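Local coordinates for polysaccharide Lyase Family 6 (Bacteroides cellulosilyticus, PDB 6QPS), which cleaves the polysaccharide alginate as a mannuronic acid-specific lyase and carries a bound calcium ion, at residues D233-R238 against N461-N466; N258-S263 against N280-H285; Y306-R311 against Q435-R440. All coordinates share one frame; numbering follows the deposited sequence. Where two conformers were deposited one is given.

All three contacts lie on one stretch of the beta-helix. Contact 2 is in the core. It pairs strands 254-261 and 276-283 of successive coils by backbone bonds, a phenylalanine stack and an asparagine pair. Contacts 1 and 3 set the C-terminal helices across the flank of the same coils. Contact 1 is buried and mostly apolar, centred on Ile463 of helix 454-465. Contact 3 is only partly buried. There helix 433-445 uses charge, with Glu437 taking both a tyrosine and a lysine. Contact 2 touches both others: its strands neighbour 230-237 of contact 1 and 301-308 of contact 3. Contacts 1 and 3 do not touch.

Contact 1 of 3, residues D233-R238 against N461-N466; sequences DNVFFR and NHIDTN
His462 brings its imidazole against Phe237 and Arg238. Its CD2 lies at the edge of the Phe237 ring, 4.2 Å from CE2 of Phe237, and the two side chains cross at about a right angle. His462 NE2 comes within 3.3 Å of Arg238 NH2, but the angle is poor and this is no hydrogen bond. Arg238 instead gives its NE to Glu262 in a salt bridge, and its CD lies over a face of the Phe237 ring. Ile463 makes the apolar part of the contact. Its CG1 sits beside its own backbone N (chi1 -64°), and the chain then runs straight out to CD1. Ile463 CD1 meets Val235 CG1 tip to tip at 3.8 Å. Ile463 CD1 also lies 3.8 Å from Phe237 CD2. Ile441 and Ile445 of helix 433-445 pack on Ile463 as well. Asn466 folds back at the end of the segment. Its ND2 donates to a lone pair of His462 O at 2.9 Å, and the same nitrogen lies over the centre of the imidazole. A C-terminal helix thus packs across a coil of the right-handed parallel beta-helix, the fold of PL6 lyases.

Contact 2 of 3, residues N258-S263 against N280-H285; sequences NLFYES and NTFIGH
The Phe260 and Phe282 rings form an offset stack. Their planes are 16° apart and their centroids 4.5 Å apart. Phe260 CD1 lies over one face of the Phe282 ring, toward its rim. The far side of Phe260 is stacked on Phe236 of the preceding coil, while Thr281 O and Asn280 OD1 lie at its edge. The His285 ring carries Ile283 CG2 over one face. Glu262 OE2 comes to its edge and accepts a hydrogen bond from His285 ND1 at 2.7 Å, almost straight and in the ring plane. The carboxylate uses its anti lone pair there. Tyr261 OH also lies at the edge of the imidazole, but its bond goes to the backbone oxygen of Asn466.

The strands run parallel and in register, Leu259 beside Thr281 and Tyr261 beside Ile283. Phe260 N bonds Thr281 O, and Phe260 O takes Ile283 N. Glu262 N bonds Ile283 O. This is the stacking of successive coils in a parallel beta-helix. The row of hydrogen-bonded asparagines known from that fold appears at Asn258 and Asn280. Their amides are nearly coplanar and point the same way. With CG beside the backbone N (chi1 -61°), Asn280 sends OD1 back to the neighbouring strand. Asn280 OD1 accepts there from Asn258 N and Asn258 ND2, each at 3.0 Å. Asn258 OD1 accepts in turn from Asn234 N, and Asn305 OD1 from Asn280 N, which continues the pattern in both directions.

On the face with Leu259, Thr281 and Ile283, Leu259 CD1 touches Ile283 CG1 at 4.0 Å. Helix 433-445 covers this side. Thr281 OG1 bonds Arg440 NH1, and a water links it to Asn258 O.

Contact 3 of 3, residues Y306-R311 against Q435-R440; sequences YIKDVR and QEEKER
Tyr306 reaches across to three residues of the helix. Its CB sits over the centre of the Arg440 guanidinium face, 3.5 Å from Arg440 CZ. CG stands opposite the backbone N (chi1 -167°), which carries the ring out past Glu436 and Glu437. CD2 and CE2 pass Glu436 CG, the nearer approach being 3.9 Å from CE2. Along the opposite edge of the ring, Tyr306 CE1 lies 3.5 Å from Glu437 CG. The hydroxyl ends the path: Tyr306 OH donates to the anti lone pair of Glu437 OE2 at 2.6 Å.

The other oxygen of that carboxylate is also taken. Lys308, fully extended, brings NZ to Glu437 OE1 at 2.8 Å in a salt bridge on the syn side. A water donates to Glu437 OE2 as well. An alanine in place of Glu437 would probably leave the Lys308 ammonium without its counter-charge and the Tyr306 hydroxyl without its acceptor. Several partners fix the rotation of the guanidinium under Tyr306 CB. Arg440 NE forms a salt bridge with Glu436 OE2 of the same helix at 2.8 Å, and NH2 goes to Asp304 O.

Strand 301-308 lies between strands 276-283 and 345-353 of the beta-helix. The axes of 306-308 and 435-440 pass 10.9 Å apart, at 110°, and Glu437 also touches Leu353 of strand 345-353.

Contact 1 of 3, residues D233-R238 against N461-N466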
loop_
_atom_site.group_PDB
_atom_site.type_symbol
_atom_site.label_atom_id
_atom_site.label_comp_id
_atom_site.label_asym_id
_atom_site.label_seq_id
_atom_site.Cartn_x
_atom_site.Cartn_y
_atom_site.Cartn_z
ATOM N N ASP A 233 -6.943 -7.123 1.522
ATOM C CA ASP A 233 -7.107 -8.174 0.520
ATOM C C ASP A 233 -6.480 -7.802 -0.831
ATOM O O ASP A 233 -7.005 -8.171 -1.880
ATOM C CB ASP A 233 -8.579 -8.572 0.325
ATOM C CG ASP A 233 -9.198 -9.206 1.543
ATOM O OD1 ASP A 233 -8.528 -9.994 2.233
ATOM O OD2 ASP A 233 -10.381 -8.910 1.831
ATOM N N ASN A 234 -5.343 -7.107 -0.817
ATOM C CA ASN A 234 -4.634 -6.779 -2.048
ATOM C C ASN A 234 -3.385 -7.643 -2.202
ATOM O O ASN A 234 -2.812 -8.124 -1.217
ATOM C CB ASN A 234 -4.166 -5.317 -2.063
ATOM C CG ASN A 234 -5.300 -4.316 -1.874
ATOM O OD1 ASN A 234 -6.042 -3.990 -2.810
ATOM N ND2 ASN A 234 -5.414 -3.775 -0.657
ATOM N N VAL A 235 -2.962 -7.827 -3.462
ATOM C CA VAL A 235 -1.702 -8.495 -3.803
ATOM C C VAL A 235 -0.693 -7.461 -4.288
ATOM O O VAL A 235 -1.029 -6.589 -5.099
ATOM C CB VAL A 235 -1.898 -9.565 -4.889
ATOM C CG1 VAL A 235 -0.573 -10.188 -5.291
ATOM C CG2 VAL A 235 -2.819 -10.645 -4.414
ATOM N N PHE A 236 0.535 -7.561 -3.771
ATOM C CA PHE A 236 1.697 -6.789 -4.222
ATOM C C PHE A 236 2.689 -7.798 -4.797
ATOM O O PHE A 236 3.235 -8.628 -4.063
ATOM C CB PHE A 236 2.292 -5.982 -3.064
ATOM C CG PHE A 236 1.312 -4.990 -2.491
ATOM C CD1 PHE A 236 0.367 -5.396 -1.564
ATOM C CD2 PHE A 236 1.303 -3.684 -2.914
ATOM C CE1 PHE A 236 -0.564 -4.501 -1.066
ATOM C CE2 PHE A 236 0.367 -2.784 -2.412
ATOM C CZ PHE A 236 -0.569 -3.201 -1.505
ATOM N N PHE A 237 2.916 -7.747 -6.106
ATOM C CA PHE A 237 3.691 -8.753 -6.857
ATOM C C PHE A 237 4.888 -8.076 -7.513
ATOM O O PHE A 237 4.725 -7.259 -8.431
ATOM C CB PHE A 237 2.758 -9.374 -7.903
ATOM C CG PHE A 237 3.405 -10.319 -8.899
ATOM C CD1 PHE A 237 3.778 -9.882 -10.160
ATOM C CD2 PHE A 237 3.547 -11.665 -8.596
ATOM C CE1 PHE A 237 4.321 -10.767 -11.103
ATOM C CE2 PHE A 237 4.101 -12.554 -9.531
ATOM C CZ PHE A 237 4.489 -12.111 -10.765
ATOM N N ARG A 238 6.086 -8.394 -7.032
ATOM C CA ARG A 238 7.312 -7.849 -7.616
ATOM C C ARG A 238 7.303 -6.324 -7.587
ATOM O O ARG A 238 7.831 -5.658 -8.491
ATOM C CB ARG A 238 7.554 -8.439 -9.011
ATOM C CG ARG A 238 7.750 -9.946 -8.907
ATOM C CD ARG A 238 7.924 -10.576 -10.246
ATOM N NE ARG A 238 8.226 -11.998 -10.093
ATOM C CZ ARG A 238 8.251 -12.881 -11.085
ATOM N NH1 ARG A 238 7.967 -12.497 -12.329
ATOM N NH2 ARG A 238 8.561 -14.150 -10.819
ATOM N N ASN A 461 -1.652 -16.857 -11.783
ATOM C CA ASN A 461 -1.259 -18.248 -11.992
ATOM C C ASN A 461 0.196 -18.485 -11.591
ATOM O O ASN A 461 0.537 -19.549 -11.060
ATOM C CB ASN A 461 -1.454 -18.648 -13.449
ATOM C CG ASN A 461 -1.023 -20.072 -13.710
ATOM O OD1 ASN A 461 -0.002 -20.325 -14.363
ATOM N ND2 ASN A 461 -1.773 -21.010 -13.175
ATOM N N HIS A 462 1.065 -17.487 -11.812
ATOM C CA HIS A 462 2.445 -17.611 -11.356
ATOM C C HIS A 462 2.513 -17.799 -9.841
ATOM O O HIS A 462 3.193 -18.706 -9.346
ATOM C CB HIS A 462 3.306 -16.420 -11.773
ATOM C CG HIS A 462 4.745 -16.627 -11.417
ATOM N ND1 HIS A 462 5.652 -17.196 -12.281
ATOM C CD2 HIS A 462 5.404 -16.437 -10.250
ATOM C CE1 HIS A 462 6.815 -17.331 -11.667
ATOM N NE2 HIS A 462 6.698 -16.854 -10.441
ATOM N N ILE A 463 1.829 -16.938 -9.085
ATOM C CA ILE A 463 1.830 -17.078 -7.625
ATOM C C ILE A 463 1.294 -18.455 -7.246
ATOM O O ILE A 463 1.893 -19.178 -6.443
ATOM C CB ILE A 463 1.010 -15.957 -6.958
ATOM C CG1 ILE A 463 1.642 -14.586 -7.203
ATOM C CG2 ILE A 463 0.878 -16.215 -5.453
ATOM C CD1 ILE A 463 0.761 -13.388 -6.763
ATOM N N ASP A 464 0.154 -18.833 -7.839
ATOM C CA ASP A 464 -0.506 -20.092 -7.512
ATOM C C ASP A 464 0.437 -21.280 -7.691
ATOM O O ASP A 464 0.412 -22.223 -6.892
ATOM C CB ASP A 464 -1.747 -20.262 -8.401
ATOM C CG ASP A 464 -2.615 -21.458 -8.023
ATOM O OD1 ASP A 464 -2.639 -21.857 -6.854
ATOM O OD2 ASP A 464 -3.316 -21.982 -8.911
ATOM N N THR A 465 1.273 -21.260 -8.739
ATOM C CA THR A 465 2.165 -22.375 -9.059
ATOM C C THR A 465 3.603 -22.196 -8.571
ATOM O O THR A 465 4.445 -23.064 -8.836
ATOM C CB THR A 465 2.160 -22.665 -10.570
ATOM O OG1 THR A 465 2.562 -21.489 -11.284
ATOM C CG2 THR A 465 0.763 -23.111 -11.027
ATOM N N ASN A 466 3.912 -21.095 -7.873
ATOM C CA ASN A 466 5.261 -20.812 -7.341
ATOM C C ASN A 466 5.085 -20.234 -5.929
ATOM O O ASN A 466 5.327 -19.055 -5.631
ATOM C CB ASN A 466 6.048 -19.850 -8.235
ATOM C CG ASN A 466 6.305 -20.429 -9.618
ATOM O OD1 ASN A 466 7.343 -21.036 -9.873
ATOM N ND2 ASN A 466 5.348 -20.242 -10.522
#

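Contact 2 of 3, residues N258-S263 against N280-H285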
loop_
_atom_site.group_PDB
_atom_site.type_symbol
_atom_site.label_atom_id
_atom_site.label_comp_id
_atom_site.label_asym_id
_atom_site.label_seq_id
_atom_site.Cartn_x
_atom_site.Cartn_y
_atom_site.Cartn_z
ATOM N N ASN A 258 -3.256 -8.500 3.272
ATOM C CA ASN A 258 -2.557 -8.262 2.010
ATOM C C ASN A 258 -1.460 -9.305 1.851
ATOM O O ASN A 258 -0.971 -9.854 2.839
ATOM C CB ASN A 258 -1.966 -6.853 1.957
ATOM C CG ASN A 258 -3.017 -5.799 2.116
ATOM O OD1 ASN A 258 -3.824 -5.532 1.208
ATOM N ND2 ASN A 258 -3.069 -5.216 3.309
ATOM N N LEU A 259 -1.092 -9.592 0.594
ATOM C CA LEU A 259 -0.022 -10.531 0.252
ATOM C C LEU A 259 1.087 -9.755 -0.443
ATOM O O LEU A 259 0.824 -9.071 -1.439
ATOM C CB LEU A 259 -0.519 -11.639 -0.686
ATOM C CG LEU A 259 0.555 -12.596 -1.224
ATOM C CD1 LEU A 259 1.165 -13.437 -0.136
ATOM C CD2 LEU A 259 -0.080 -13.463 -2.313
ATOM N N PHE A 260 2.321 -9.871 0.078
ATOM C CA PHE A 260 3.511 -9.204 -0.469
ATOM C C PHE A 260 4.438 -10.286 -1.012
ATOM O O PHE A 260 5.076 -11.003 -0.240
ATOM C CB PHE A 260 4.197 -8.361 0.601
ATOM C CG PHE A 260 3.291 -7.307 1.203
ATOM C CD1 PHE A 260 2.486 -7.595 2.296
ATOM C CD2 PHE A 260 3.191 -6.039 0.641
ATOM C CE1 PHE A 260 1.637 -6.628 2.843
ATOM C CE2 PHE A 260 2.347 -5.083 1.192
ATOM C CZ PHE A 260 1.571 -5.391 2.285
ATOM N N TYR A 261 4.481 -10.427 -2.340
ATOM C CA TYR A 261 5.129 -11.556 -3.003
ATOM C C TYR A 261 6.304 -11.075 -3.836
ATOM O O TYR A 261 6.123 -10.294 -4.780
ATOM C CB TYR A 261 4.111 -12.260 -3.905
ATOM C CG TYR A 261 4.597 -13.467 -4.697
ATOM C CD1 TYR A 261 5.210 -13.313 -5.948
ATOM C CD2 TYR A 261 4.420 -14.758 -4.214
ATOM C CE1 TYR A 261 5.621 -14.408 -6.679
ATOM C CE2 TYR A 261 4.837 -15.862 -4.938
ATOM C CZ TYR A 261 5.459 -15.682 -6.164
ATOM O OH TYR A 261 5.873 -16.757 -6.927
ATOM N N GLU A 262 7.498 -11.575 -3.505
ATOM C CA GLU A 262 8.728 -11.258 -4.244
ATOM C C GLU A 262 8.917 -9.748 -4.435
ATOM O O GLU A 262 9.373 -9.298 -5.486
ATOM C CB GLU A 262 8.768 -11.985 -5.595
ATOM C CG GLU A 262 8.924 -13.497 -5.462
ATOM C CD GLU A 262 9.164 -14.210 -6.790
ATOM O OE1 GLU A 262 9.038 -13.591 -7.873
ATOM O OE2 GLU A 262 9.468 -15.420 -6.734
ATOM N N SER A 263 8.589 -8.963 -3.406
ATOM C CA SER A 263 8.575 -7.503 -3.504
ATOM C C SER A 263 9.715 -6.928 -2.673
ATOM O O SER A 263 9.740 -7.107 -1.446
ATOM C CB SER A 263 7.218 -6.952 -3.040
ATOM O OG SER A 263 6.184 -7.261 -3.977
ATOM N N ASN A 280 -1.484 -9.937 7.528
ATOM C CA ASN A 280 -0.790 -9.838 6.247
ATOM C C ASN A 280 0.199 -10.989 6.100
ATOM O O ASN A 280 0.609 -11.602 7.085
ATOM C CB ASN A 280 -0.063 -8.496 6.145
ATOM C CG ASN A 280 -1.025 -7.317 6.233
ATOM O OD1 ASN A 280 -1.687 -6.958 5.265
ATOM N ND2 ASN A 280 -1.150 -6.738 7.417
ATOM N N THR A 281 0.596 -11.266 4.847
ATOM C CA THR A 281 1.479 -12.375 4.514
ATOM C C THR A 281 2.555 -11.883 3.553
ATOM O O THR A 281 2.251 -11.189 2.573
ATOM C CB THR A 281 0.665 -13.507 3.870
ATOM O OG1 THR A 281 -0.446 -13.854 4.710
ATOM C CG2 THR A 281 1.524 -14.763 3.656
ATOM N N PHE A 282 3.800 -12.263 3.836
ATOM C CA PHE A 282 4.956 -11.860 3.038
ATOM C C PHE A 282 5.682 -13.121 2.596
ATOM O O PHE A 282 6.114 -13.918 3.432
ATOM C CB PHE A 282 5.918 -10.948 3.809
ATOM C CG PHE A 282 5.305 -9.681 4.378
ATOM C CD1 PHE A 282 4.448 -9.724 5.467
ATOM C CD2 PHE A 282 5.687 -8.443 3.880
ATOM C CE1 PHE A 282 3.936 -8.552 6.019
ATOM C CE2 PHE A 282 5.177 -7.271 4.411
ATOM C CZ PHE A 282 4.299 -7.327 5.484
ATOM N N ILE A 283 5.826 -13.302 1.277
ATOM C CA ILE A 283 6.509 -14.457 0.685
ATOM C C ILE A 283 7.689 -13.909 -0.120
ATOM O O ILE A 283 7.521 -13.492 -1.266
ATOM C CB ILE A 283 5.559 -15.277 -0.197
ATOM C CG1 ILE A 283 4.321 -15.734 0.597
ATOM C CG2 ILE A 283 6.294 -16.464 -0.858
ATOM C CD1 ILE A 283 4.565 -16.755 1.683
ATOM N N GLY A 284 8.883 -13.888 0.465
ATOM C CA GLY A 284 9.980 -13.176 -0.170
ATOM C C GLY A 284 10.827 -13.993 -1.129
ATOM O O GLY A 284 11.540 -13.424 -1.952
ATOM N N HIS A 285 10.801 -15.321 -1.020
ATOM C CA HIS A 285 11.654 -16.193 -1.840
ATOM C C HIS A 285 13.135 -15.819 -1.729
ATOM O O HIS A 285 13.935 -16.084 -2.649
ATOM C CB HIS A 285 11.206 -16.263 -3.313
ATOM C CG HIS A 285 10.014 -17.148 -3.526
ATOM N ND1 HIS A 285 9.162 -17.006 -4.601
ATOM C CD2 HIS A 285 9.542 -18.197 -2.808
ATOM C CE1 HIS A 285 8.197 -17.907 -4.513
ATOM N NE2 HIS A 285 8.425 -18.663 -3.455
HETATM O O HOH W 1 -2.410 -12.465 3.449
#

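Contact 3 of 3, residues Y306-R311 against Q435-R440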
loop_
_atom_site.group_PDB
_atom_site.type_symbol
_atom_site.label_atom_id
_atom_site.label_comp_id
_atom_site.label_asym_id
_atom_site.label_seq_id
_atom_site.Cartn_x
_atom_site.Cartn_y
_atom_site.Cartn_z
ATOM N N TYR A 306 2.377 -12.972 8.897
ATOM C CA TYR A 306 3.216 -14.130 8.574
ATOM C C TYR A 306 4.262 -13.663 7.568
ATOM O O TYR A 306 3.914 -13.300 6.439
ATOM C CB TYR A 306 2.334 -15.242 7.993
ATOM C CG TYR A 306 2.976 -16.617 7.875
ATOM C CD1 TYR A 306 3.919 -16.890 6.893
ATOM C CD2 TYR A 306 2.618 -17.660 8.738
ATOM C CE1 TYR A 306 4.488 -18.150 6.763
ATOM C CE2 TYR A 306 3.173 -18.918 8.607
ATOM C CZ TYR A 306 4.113 -19.155 7.625
ATOM O OH TYR A 306 4.664 -20.423 7.522
ATOM N N ILE A 307 5.531 -13.646 7.993
ATOM C CA ILE A 307 6.644 -13.085 7.214
ATOM C C ILE A 307 7.630 -14.209 6.936
ATOM O O ILE A 307 8.168 -14.804 7.880
ATOM C CB ILE A 307 7.332 -11.944 7.977
ATOM C CG1 ILE A 307 6.323 -10.824 8.183
ATOM C CG2 ILE A 307 8.512 -11.433 7.224
ATOM C CD1 ILE A 307 6.588 -9.884 9.326
ATOM N N LYS A 308 7.834 -14.526 5.656
ATOM C CA LYS A 308 8.658 -15.656 5.231
ATOM C C LYS A 308 9.744 -15.263 4.233
ATOM O O LYS A 308 9.463 -14.660 3.195
ATOM C CB LYS A 308 7.760 -16.750 4.602
ATOM C CG LYS A 308 8.489 -18.006 4.148
ATOM C CD LYS A 308 7.596 -18.985 3.380
ATOM C CE LYS A 308 8.290 -20.319 3.183
ATOM N NZ LYS A 308 7.534 -21.193 2.233
ATOM N N ASP A 309 10.972 -15.731 4.499
ATOM C CA ASP A 309 12.080 -15.675 3.549
ATOM C C ASP A 309 12.303 -14.266 2.996
ATOM O O ASP A 309 12.528 -14.094 1.795
ATOM C CB ASP A 309 11.873 -16.643 2.377
ATOM C CG ASP A 309 11.879 -18.107 2.780
ATOM O OD1 ASP A 309 12.433 -18.473 3.853
ATOM O OD2 ASP A 309 11.331 -18.917 1.988
ATOM N N VAL A 310 12.250 -13.247 3.861
ATOM C CA VAL A 310 12.613 -11.887 3.449
ATOM C C VAL A 310 14.047 -11.622 3.890
ATOM O O VAL A 310 14.464 -12.072 4.959
ATOM C CB VAL A 310 11.647 -10.807 3.977
ATOM C CG1 VAL A 310 10.248 -11.054 3.423
ATOM C CG2 VAL A 310 11.609 -10.748 5.498
ATOM N N ARG A 311 14.802 -10.874 3.087
ATOM C CA ARG A 311 16.241 -10.789 3.303
ATOM C C ARG A 311 16.743 -9.490 3.918
ATOM O O ARG A 311 17.863 -9.483 4.448
ATOM C CB ARG A 311 16.992 -11.077 2.002
ATOM C CG ARG A 311 16.889 -12.551 1.613
ATOM C CD ARG A 311 17.892 -13.460 2.342
ATOM N NE ARG A 311 17.828 -13.383 3.803
ATOM C CZ ARG A 311 16.914 -13.986 4.566
ATOM N NH1 ARG A 311 15.955 -14.731 4.039
ATOM N NH2 ARG A 311 16.950 -13.834 5.879
ATOM N N GLN A 435 0.539 -25.527 5.220
ATOM C CA GLN A 435 -0.916 -25.385 5.110
ATOM C C GLN A 435 -1.376 -23.971 5.477
ATOM O O GLN A 435 -2.302 -23.425 4.854
ATOM C CB GLN A 435 -1.589 -26.423 6.010
ATOM C CG GLN A 435 -3.103 -26.335 6.058
ATOM C CD GLN A 435 -3.750 -26.609 4.709
ATOM O OE1 GLN A 435 -3.201 -27.327 3.872
ATOM N NE2 GLN A 435 -4.929 -26.035 4.494
ATOM N N GLU A 436 -0.777 -23.381 6.511
ATOM C CA GLU A 436 -1.101 -22.005 6.867
ATOM C C GLU A 436 -0.807 -21.065 5.704
ATOM O O GLU A 436 -1.633 -20.205 5.366
ATOM C CB GLU A 436 -0.300 -21.603 8.106
ATOM C CG GLU A 436 -0.503 -20.172 8.573
ATOM C CD GLU A 436 -1.901 -19.896 9.106
ATOM O OE1 GLU A 436 -2.564 -20.840 9.595
ATOM O OE2 GLU A 436 -2.357 -18.733 9.040
ATOM N N GLU A 437 0.347 -21.235 5.052
ATOM C CA GLU A 437 0.684 -20.389 3.909
ATOM C C GLU A 437 -0.309 -20.581 2.781
ATOM O O GLU A 437 -0.725 -19.613 2.137
ATOM C CB GLU A 437 2.102 -20.715 3.418
ATOM C CG GLU A 437 3.185 -20.367 4.448
ATOM C CD GLU A 437 4.576 -20.898 4.111
ATOM O OE1 GLU A 437 4.858 -21.188 2.919
ATOM O OE2 GLU A 437 5.396 -21.025 5.052
ATOM N N LYS A 438 -0.674 -21.837 2.498
ATOM C CA LYS A 438 -1.601 -22.106 1.410
ATOM C C LYS A 438 -2.945 -21.435 1.660
ATOM O O LYS A 438 -3.518 -20.837 0.742
ATOM C CB LYS A 438 -1.782 -23.608 1.197
ATOM C CG LYS A 438 -2.818 -23.917 0.116
ATOM C CD LYS A 438 -2.784 -25.365 -0.356
ATOM C CE LYS A 438 -3.821 -25.587 -1.478
ATOM N NZ LYS A 438 -3.801 -24.545 -2.567
ATOM N N GLU A 439 -3.464 -21.514 2.890
ATOM C CA GLU A 439 -4.737 -20.863 3.185
ATOM C C GLU A 439 -4.655 -19.357 2.953
ATOM O O GLU A 439 -5.571 -18.757 2.382
ATOM C CB GLU A 439 -5.161 -21.147 4.628
ATOM C CG GLU A 439 -5.607 -22.586 4.863
ATOM C CD GLU A 439 -5.816 -22.908 6.335
ATOM O OE1 GLU A 439 -5.709 -21.991 7.180
ATOM O OE2 GLU A 439 -6.073 -24.091 6.646
ATOM N N ARG A 440 -3.568 -18.731 3.405
ATOM C CA ARG A 440 -3.420 -17.282 3.275
ATOM C C ARG A 440 -3.314 -16.860 1.814
ATOM O O ARG A 440 -3.973 -15.907 1.386
ATOM C CB ARG A 440 -2.186 -16.825 4.050
ATOM C CG ARG A 440 -2.338 -16.873 5.558
ATOM C CD ARG A 440 -0.982 -16.699 6.237
ATOM N NE ARG A 440 -1.119 -16.611 7.684
ATOM C CZ ARG A 440 -1.166 -15.465 8.364
ATOM N NH1 ARG A 440 -1.057 -14.282 7.759
ATOM N NH2 ARG A 440 -1.315 -15.506 9.687
HETATM O O HOH W 2 6.917 -23.228 4.940
#